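Probable amino acid aminotransferase (Mycobacterium tuberculosis, PDB 6Q1S) is probably a class IV amino acid aminotransferase that binds 4'-deoxy-4'-aminopyridoxal-5'-phosphate and 2-oxoglutaric acid as a two-chain assembly. Local coordinates at residues B[18-23]-B[105-109]; B[39-45]-B[286-291]; B[132-137]-B[177-183]. All coordinates share one frame; numbering follows the deposited sequence.

Contact 1. Residues B[18-23]-B[105-109]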
# COMPACT_ATOMS: atom_id res chain seq x y z
N LEU B 18 12.12 13.00 12.23
CA LEU B 18 12.92 11.79 12.42
C LEU B 18 13.31 11.12 11.11
O LEU B 18 14.44 10.63 10.99
CB LEU B 18 12.16 10.78 13.29
CG LEU B 18 12.83 9.42 13.44
CD1 LEU B 18 14.19 9.55 14.10
CD2 LEU B 18 11.94 8.47 14.22
N LEU B 19 12.43 11.11 10.12
CA LEU B 19 12.63 10.34 8.91
C LEU B 19 13.14 11.23 7.78
O LEU B 19 12.73 12.38 7.65
CB LEU B 19 11.33 9.66 8.48
CG LEU B 19 10.59 8.97 9.63
CD1 LEU B 19 9.14 8.72 9.27
CD2 LEU B 19 11.29 7.68 9.98
N HIS B 20 14.04 10.67 6.98
CA HIS B 20 14.56 11.36 5.81
C HIS B 20 13.55 11.31 4.66
O HIS B 20 12.59 10.53 4.67
CB HIS B 20 15.89 10.76 5.39
CG HIS B 20 16.97 10.90 6.42
ND1 HIS B 20 17.99 11.82 6.31
CD2 HIS B 20 17.18 10.23 7.58
CE1 HIS B 20 18.79 11.71 7.36
NE2 HIS B 20 18.32 10.76 8.15
N ALA B 21 13.78 12.16 3.66
CA ALA B 21 12.86 12.24 2.53
C ALA B 21 12.91 11.00 1.65
O ALA B 21 11.99 10.78 0.86
CB ALA B 21 13.16 13.48 1.70
N ASP B 22 13.97 10.20 1.76
CA ASP B 22 14.14 9.01 0.93
C ASP B 22 13.92 7.72 1.70
O ASP B 22 14.30 6.65 1.21
CB ASP B 22 15.53 9.01 0.30
CG ASP B 22 16.64 9.22 1.31
OD1 ASP B 22 17.82 9.14 0.92
OD2 ASP B 22 16.33 9.42 2.50
N ASP B 23 13.32 7.78 2.89
CA ASP B 23 13.00 6.57 3.63
C ASP B 23 11.93 5.79 2.87
O ASP B 23 10.93 6.36 2.43
CB ASP B 23 12.52 6.90 5.04
CG ASP B 23 12.52 5.70 5.96
OD1 ASP B 23 11.67 4.80 5.76
OD2 ASP B 23 13.36 5.63 6.87
N PRO B 105 17.74 -0.73 8.48
CA PRO B 105 16.30 -0.46 8.42
C PRO B 105 15.88 0.56 9.46
O PRO B 105 16.51 0.71 10.51
CB PRO B 105 15.68 -1.84 8.69
CG PRO B 105 16.69 -2.54 9.52
CD PRO B 105 18.03 -2.07 9.04
N THR B 106 14.78 1.25 9.16
CA THR B 106 14.22 2.24 10.06
C THR B 106 13.28 1.56 11.05
O THR B 106 12.44 0.75 10.65
CB THR B 106 13.47 3.33 9.28
OG1 THR B 106 14.34 3.88 8.28
CG2 THR B 106 13.01 4.43 10.21
N ALA B 107 13.44 1.88 12.33
CA ALA B 107 12.66 1.24 13.38
C ALA B 107 12.48 2.20 14.54
O ALA B 107 13.47 2.72 15.07
CB ALA B 107 13.34 -0.05 13.85
N TYR B 108 11.24 2.45 14.94
CA TYR B 108 10.98 3.29 16.10
C TYR B 108 9.61 2.95 16.68
O TYR B 108 8.81 2.24 16.07
CB TYR B 108 11.09 4.78 15.77
CG TYR B 108 10.10 5.29 14.75
CD1 TYR B 108 10.38 5.25 13.39
CD2 TYR B 108 8.88 5.83 15.15
CE1 TYR B 108 9.48 5.73 12.46
CE2 TYR B 108 7.98 6.31 14.22
CZ TYR B 108 8.28 6.26 12.88
OH TYR B 108 7.38 6.74 11.95
N VAL B 109 9.36 3.48 17.87
CA VAL B 109 8.12 3.27 18.61
C VAL B 109 7.46 4.62 18.84
O VAL B 109 8.14 5.60 19.18
CB VAL B 109 8.40 2.55 19.95
CG1 VAL B 109 7.20 2.66 20.89
CG2 VAL B 109 8.76 1.10 19.71

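Contact 2. Residues B[39-45]-B[286-291]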
# COMPACT_ATOMS: atom_id res chain seq x y z
N ARG B 39 -3.35 0.45 28.30
CA ARG B 39 -4.50 0.52 29.19
C ARG B 39 -4.07 0.10 30.59
O ARG B 39 -3.45 -0.95 30.76
CB ARG B 39 -5.65 -0.38 28.70
CG ARG B 39 -6.75 -0.58 29.73
CD ARG B 39 -7.83 -1.52 29.23
NE ARG B 39 -8.79 -0.85 28.36
CZ ARG B 39 -9.92 -1.39 27.93
NH1 ARG B 39 -10.25 -2.62 28.30
NH2 ARG B 39 -10.73 -0.71 27.14
N ASP B 40 -4.40 0.95 31.57
CA ASP B 40 -4.12 0.68 32.98
C ASP B 40 -2.63 0.40 33.22
O ASP B 40 -2.25 -0.58 33.86
CB ASP B 40 -4.98 -0.47 33.51
CG ASP B 40 -6.46 -0.13 33.55
OD1 ASP B 40 -7.25 -0.93 34.08
OD2 ASP B 40 -6.83 0.95 33.03
N GLY B 41 -1.79 1.29 32.68
CA GLY B 41 -0.39 1.31 33.01
C GLY B 41 0.52 0.44 32.17
O GLY B 41 1.74 0.44 32.42
N ARG B 42 0.00 -0.27 31.17
CA ARG B 42 0.84 -1.17 30.40
C ARG B 42 0.26 -1.35 29.00
O ARG B 42 -0.96 -1.29 28.80
CB ARG B 42 0.96 -2.54 31.09
CG ARG B 42 2.07 -2.62 32.12
CD ARG B 42 1.71 -3.57 33.24
NE ARG B 42 1.79 -4.97 32.83
CZ ARG B 42 1.40 -5.99 33.58
NH1 ARG B 42 1.51 -7.23 33.12
NH2 ARG B 42 0.90 -5.78 34.79
N ALA B 43 1.15 -1.56 28.03
CA ALA B 43 0.72 -1.96 26.70
C ALA B 43 0.22 -3.39 26.72
O ALA B 43 0.77 -4.25 27.42
CB ALA B 43 1.87 -1.80 25.70
N CYS B 44 -0.83 -3.66 25.95
CA CYS B 44 -1.52 -4.93 26.00
C CYS B 44 -1.00 -5.89 24.94
O CYS B 44 -0.84 -5.52 23.78
CB CYS B 44 -3.03 -4.72 25.82
SG CYS B 44 -3.75 -3.59 27.03
N LEU B 45 -0.72 -7.13 25.36
CA LEU B 45 -0.34 -8.22 24.46
C LEU B 45 0.88 -7.86 23.61
O LEU B 45 0.84 -7.84 22.38
CB LEU B 45 -1.53 -8.61 23.57
CG LEU B 45 -2.82 -9.01 24.28
CD1 LEU B 45 -3.93 -9.22 23.26
CD2 LEU B 45 -2.62 -10.25 25.13
N ALA B 286 -9.56 -10.32 27.16
CA ALA B 286 -8.62 -10.83 26.16
C ALA B 286 -7.33 -10.01 26.16
O ALA B 286 -6.23 -10.56 26.18
CB ALA B 286 -9.27 -10.82 24.78
N ILE B 287 -7.46 -8.68 26.13
CA ILE B 287 -6.29 -7.81 26.05
C ILE B 287 -5.47 -7.80 27.33
O ILE B 287 -4.35 -7.29 27.34
CB ILE B 287 -6.74 -6.37 25.72
CG1 ILE B 287 -7.70 -5.87 26.79
CG2 ILE B 287 -7.38 -6.32 24.34
CD1 ILE B 287 -7.96 -4.39 26.75
N VAL B 288 -6.00 -8.37 28.41
CA VAL B 288 -5.29 -8.54 29.67
C VAL B 288 -5.01 -10.00 29.97
O VAL B 288 -4.43 -10.32 31.01
CB VAL B 288 -6.07 -7.86 30.82
CG1 VAL B 288 -5.27 -7.81 32.13
CG2 VAL B 288 -6.45 -6.44 30.42
N SER B 289 -5.37 -10.90 29.05
CA SER B 289 -5.10 -12.32 29.26
C SER B 289 -3.61 -12.60 29.36
O SER B 289 -3.20 -13.61 29.95
CB SER B 289 -5.72 -13.13 28.12
OG SER B 289 -5.10 -12.83 26.88
N ASP B 290 -2.78 -11.74 28.77
CA ASP B 290 -1.34 -11.86 28.96
C ASP B 290 -0.95 -11.60 30.41
O ASP B 290 0.02 -12.18 30.91
CB ASP B 290 -0.60 -10.89 28.04
CG ASP B 290 -1.08 -9.46 28.18
OD1 ASP B 290 -2.13 -9.25 28.83
OD2 ASP B 290 -0.42 -8.55 27.64
N ARG B 291 -1.68 -10.73 31.10
CA ARG B 291 -1.43 -10.46 32.52
C ARG B 291 -2.18 -11.45 33.40
O ARG B 291 -1.69 -12.53 33.70
CB ARG B 291 -1.80 -9.02 32.88
CG ARG B 291 -1.57 -8.01 31.76
CD ARG B 291 -1.99 -6.62 32.19
NE ARG B 291 -2.03 -5.68 31.08
CZ ARG B 291 -2.27 -4.38 31.21
NH1 ARG B 291 -2.49 -3.86 32.41
NH2 ARG B 291 -2.29 -3.59 30.14

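Contact 3. Residues B[132-137]-B[177-183]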
# COMPACT_ATOMS: atom_id res chain seq x y z
N ASP B 132 -17.18 -5.53 -2.07
CA ASP B 132 -16.35 -6.49 -2.78
C ASP B 132 -14.88 -6.12 -2.61
O ASP B 132 -14.47 -4.99 -2.91
CB ASP B 132 -16.72 -6.51 -4.26
CG ASP B 132 -16.20 -7.74 -4.98
OD1 ASP B 132 -15.07 -8.18 -4.69
OD2 ASP B 132 -16.92 -8.28 -5.85
N ARG B 133 -14.09 -7.08 -2.13
CA ARG B 133 -12.66 -6.85 -1.97
C ARG B 133 -11.91 -7.09 -3.27
O ARG B 133 -10.87 -6.46 -3.52
CB ARG B 133 -12.11 -7.74 -0.86
CG ARG B 133 -10.60 -7.72 -0.72
CD ARG B 133 -10.10 -6.33 -0.38
NE ARG B 133 -8.65 -6.30 -0.24
CZ ARG B 133 -7.81 -6.07 -1.25
NH1 ARG B 133 -8.29 -5.85 -2.47
NH2 ARG B 133 -6.50 -6.05 -1.04
N GLY B 134 -12.42 -7.98 -4.13
CA GLY B 134 -11.75 -8.34 -5.35
C GLY B 134 -10.82 -9.52 -5.23
O GLY B 134 -10.36 -10.03 -6.26
N LEU B 135 -10.58 -10.00 -4.02
CA LEU B 135 -9.72 -11.16 -3.82
C LEU B 135 -10.56 -12.40 -3.59
O LEU B 135 -11.57 -12.34 -2.89
CB LEU B 135 -8.81 -10.96 -2.61
CG LEU B 135 -7.57 -10.07 -2.70
CD1 LEU B 135 -6.97 -9.89 -1.31
CD2 LEU B 135 -6.55 -10.72 -3.62
N PRO B 136 -10.16 -13.52 -4.18
CA PRO B 136 -10.77 -14.80 -3.83
C PRO B 136 -10.16 -15.37 -2.56
O PRO B 136 -9.07 -14.99 -2.13
CB PRO B 136 -10.48 -15.68 -5.05
CG PRO B 136 -9.24 -15.11 -5.62
CD PRO B 136 -9.25 -13.63 -5.33
N ALA B 137 -10.89 -16.32 -1.96
CA ALA B 137 -10.49 -16.90 -0.69
C ALA B 137 -9.15 -17.64 -0.77
O ALA B 137 -8.50 -17.82 0.26
CB ALA B 137 -11.58 -17.85 -0.18
N SER B 177 -15.24 -11.52 -0.35
CA SER B 177 -14.47 -12.01 -1.48
C SER B 177 -15.35 -12.20 -2.71
O SER B 177 -16.58 -12.24 -2.63
CB SER B 177 -13.79 -13.33 -1.10
OG SER B 177 -14.75 -14.33 -0.84
N THR B 178 -14.69 -12.32 -3.87
CA THR B 178 -15.42 -12.59 -5.10
C THR B 178 -16.15 -13.92 -5.03
O THR B 178 -17.19 -14.11 -5.68
CB THR B 178 -14.46 -12.57 -6.30
OG1 THR B 178 -13.59 -11.44 -6.20
CG2 THR B 178 -15.24 -12.49 -7.61
N ASP B 179 -15.63 -14.86 -4.24
CA ASP B 179 -16.28 -16.14 -4.01
C ASP B 179 -17.55 -16.00 -3.18
O ASP B 179 -18.40 -16.89 -3.20
CB ASP B 179 -15.26 -17.04 -3.32
CG ASP B 179 -14.99 -18.33 -4.07
OD1 ASP B 179 -15.74 -18.65 -5.02
OD2 ASP B 179 -13.92 -18.94 -3.81
N GLY B 180 -17.70 -14.88 -2.48
CA GLY B 180 -18.86 -14.64 -1.65
C GLY B 180 -18.63 -14.95 -0.19
O GLY B 180 -19.61 -15.02 0.57
N TYR B 181 -17.39 -15.17 0.21
CA TYR B 181 -17.04 -15.49 1.59
C TYR B 181 -16.55 -14.24 2.32
O TYR B 181 -15.90 -13.38 1.73
CB TYR B 181 -15.96 -16.58 1.63
CG TYR B 181 -16.44 -17.91 1.06
CD1 TYR B 181 -16.10 -18.28 -0.23
CD2 TYR B 181 -17.22 -18.78 1.81
CE1 TYR B 181 -16.53 -19.48 -0.77
CE2 TYR B 181 -17.65 -19.98 1.29
CZ TYR B 181 -17.31 -20.32 -0.00
OH TYR B 181 -17.74 -21.52 -0.53
N VAL B 182 -16.86 -14.17 3.61
CA VAL B 182 -16.45 -13.03 4.43
C VAL B 182 -14.95 -13.10 4.67
O VAL B 182 -14.40 -14.15 5.03
CB VAL B 182 -17.23 -13.01 5.75
CG1 VAL B 182 -16.73 -11.87 6.64
CG2 VAL B 182 -18.71 -12.85 5.47
N LEU B 183 -14.27 -11.96 4.49
CA LEU B 183 -12.83 -11.89 4.68
C LEU B 183 -12.49 -11.22 6.01
O LEU B 183 -12.28 -11.89 7.02
CB LEU B 183 -12.18 -11.13 3.52
CG LEU B 183 -12.24 -11.82 2.16
CD1 LEU B 183 -11.67 -10.92 1.07
CD2 LEU B 183 -11.49 -13.14 2.20

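Contact 1. Residues B[18-23]-B[105-109]
L18 lays its CD2 methyl over one face of the Y108 ring, 3.9 Å from the ring centroid and 21° off the ring normal, a CH-pi contact displaced toward the CG and CD1 side. The two side chains run past each other in opposite directions. L18 reaches the ring because its CG stands opposite the backbone N (chi1 174°), while Y108 holds CG in the hindered place between its own N and carbonyl carbon (chi1 62°). L19 comes in at about a right angle to the tyrosine: its CD2 meets Y108 CE1 at 3.6 Å obliquely, its CD1 lies 3.8 Å from Y108 OH, and the same CD2 also rests on T106 CG2 at 3.7 Å. That methyl thus fits between the methyl of a threonine and the rim of a ring two residues further along strand 106-113. T106 and D23 approach from opposite directions, and T106 OG1 gives a hydrogen bond to D23 OD2; its modelled length of 2.5 Å is doubtful at 2.30 Å resolution. The other carboxylate oxygen, D23 OD1, is bonded to A25 N and S96 OG, so D23 serves as N-cap of helix 24-27 at the close of the H20-D23 type I turn. The strand belongs to the five-stranded antiparallel sheet, and Y108 OH bonds to A21 O of the second subunit, with the reciprocal bond made by the other tyrosine. The leucine methyls therefore pack on the CG-CD1-CE1 side of Y108 while its hydroxyl crosses to the partner subunit, and D23, with A25 N, S96 OG and T106 OG1 together around its carboxylate, probably remains ionised.

Contact 2. Residues B[39-45]-B[286-291]
R291, the last residue of the chain, slides its CD over the centre of the R42 guanidinium, 3.6 Å above the plane, while R42 CB sits over a face of the R291 guanidinium. The two arginines run in opposite directions with their guanidinium planes inclined by 21°. These are like charges, R42 NE to R291 NE 4.3 Å, and probably repel mildly; R42 also touches a crystal neighbour. R291, extended from CG to NE, sends NH2 to R39 O (2.9 Å, 158°), which meets the guanidinium at its edge; R42 O lies 3.0 Å from the same nitrogen, and C44 SG 3.4 Å. R39 and R42 close a beta hairpin: strand 31-39 passes through a type I' turn into the weakly bonded strand 42-43, outermost in the antiparallel sheet within this chain, and the R291 side chain is bonded to the R39 end of that turn. Further along, L45 N, just before helix 46-59, donates to D290 OD2 at 2.7 Å from above the carboxylate plane, and L45 CD2 lies 3.5 Å from D290 CG. C44 CB packs on I287 CB. I287 CD1 comes against the R39 guanidinium at 3.3 Å from NH1; R39 itself is held by salt bridges to E88 and D284.

Contact 3. Residues B[132-137]-B[177-183]
L135 O takes the hydrogen bond that joins the two loops, from T178 N, 3.3 Å long with an N-H...O angle of 152°; the donor stands 50° above the carbonyl plane. S177 CB presses on the same oxygen, 3.0 Å from L135 O, a tight fit. S177 turns its hydroxyl the other way, where OG accepts from Y181 N and ties the start of the loop to the residue after its type I turn. T178 OG1 approaches the G134 peptide, 3.5 Å from the carbonyl carbon of G134. That peptide is shaped by an Asx turn, in which D132 OD1 accepts from G134 N at 2.7 Å. With CG anti to the backbone N (chi1 -163°), D132 has its carboxylate beside its own carbonyl carbon, where OD1 can meet G134 N. The two loops follow the C-terminal ends of neighbouring parallel strands, 126-132 and 172-176, joined in a beta-alpha-beta connection through helices 139-142 and 156-166, so both emerge on the same side of the mixed sheet. L183 CD1 meets R133 CB at 3.7 Å and R133 CG at 3.8 Å, the two side chains crossing at about a right angle. R133 then bends at chi2 and carries its guanidinium off from L183, with L135 CD1 over one face. A137 lies loosely beside S177 and D179 of the S177-G180 turn, and Y181 makes a cation-pi contact with R240. D132 O bonds to W145 NE1 of the second subunit, whose G134 also packs on L135 and P136.

In the fold
Contacts 1 and 2 both reach the five-stranded antiparallel sheet, contact 1 through strand 106-113 and contact 2 through the 31-39/42-43 hairpin; their centres are 28 Å apart and their nearest atoms about 8 Å. Contact 3 joins loops that follow strands 126-132 and 172-176 of the mixed sheet, on the opposite side of the chain's centre from contact 2 (33 Å between centres), although in sequence it is nested inside the loop that contact 2 closes. Contacts 1 and 3 both touch the second subunit; contact 2 does not. Side chains L45 of contact 2 and R133 of contact 3 stay about 7 and 8 Å from the 4'-deoxy-4'-aminopyridoxal-5'-phosphate, and I287 about 11 Å from a 2-oxoglutaric acid.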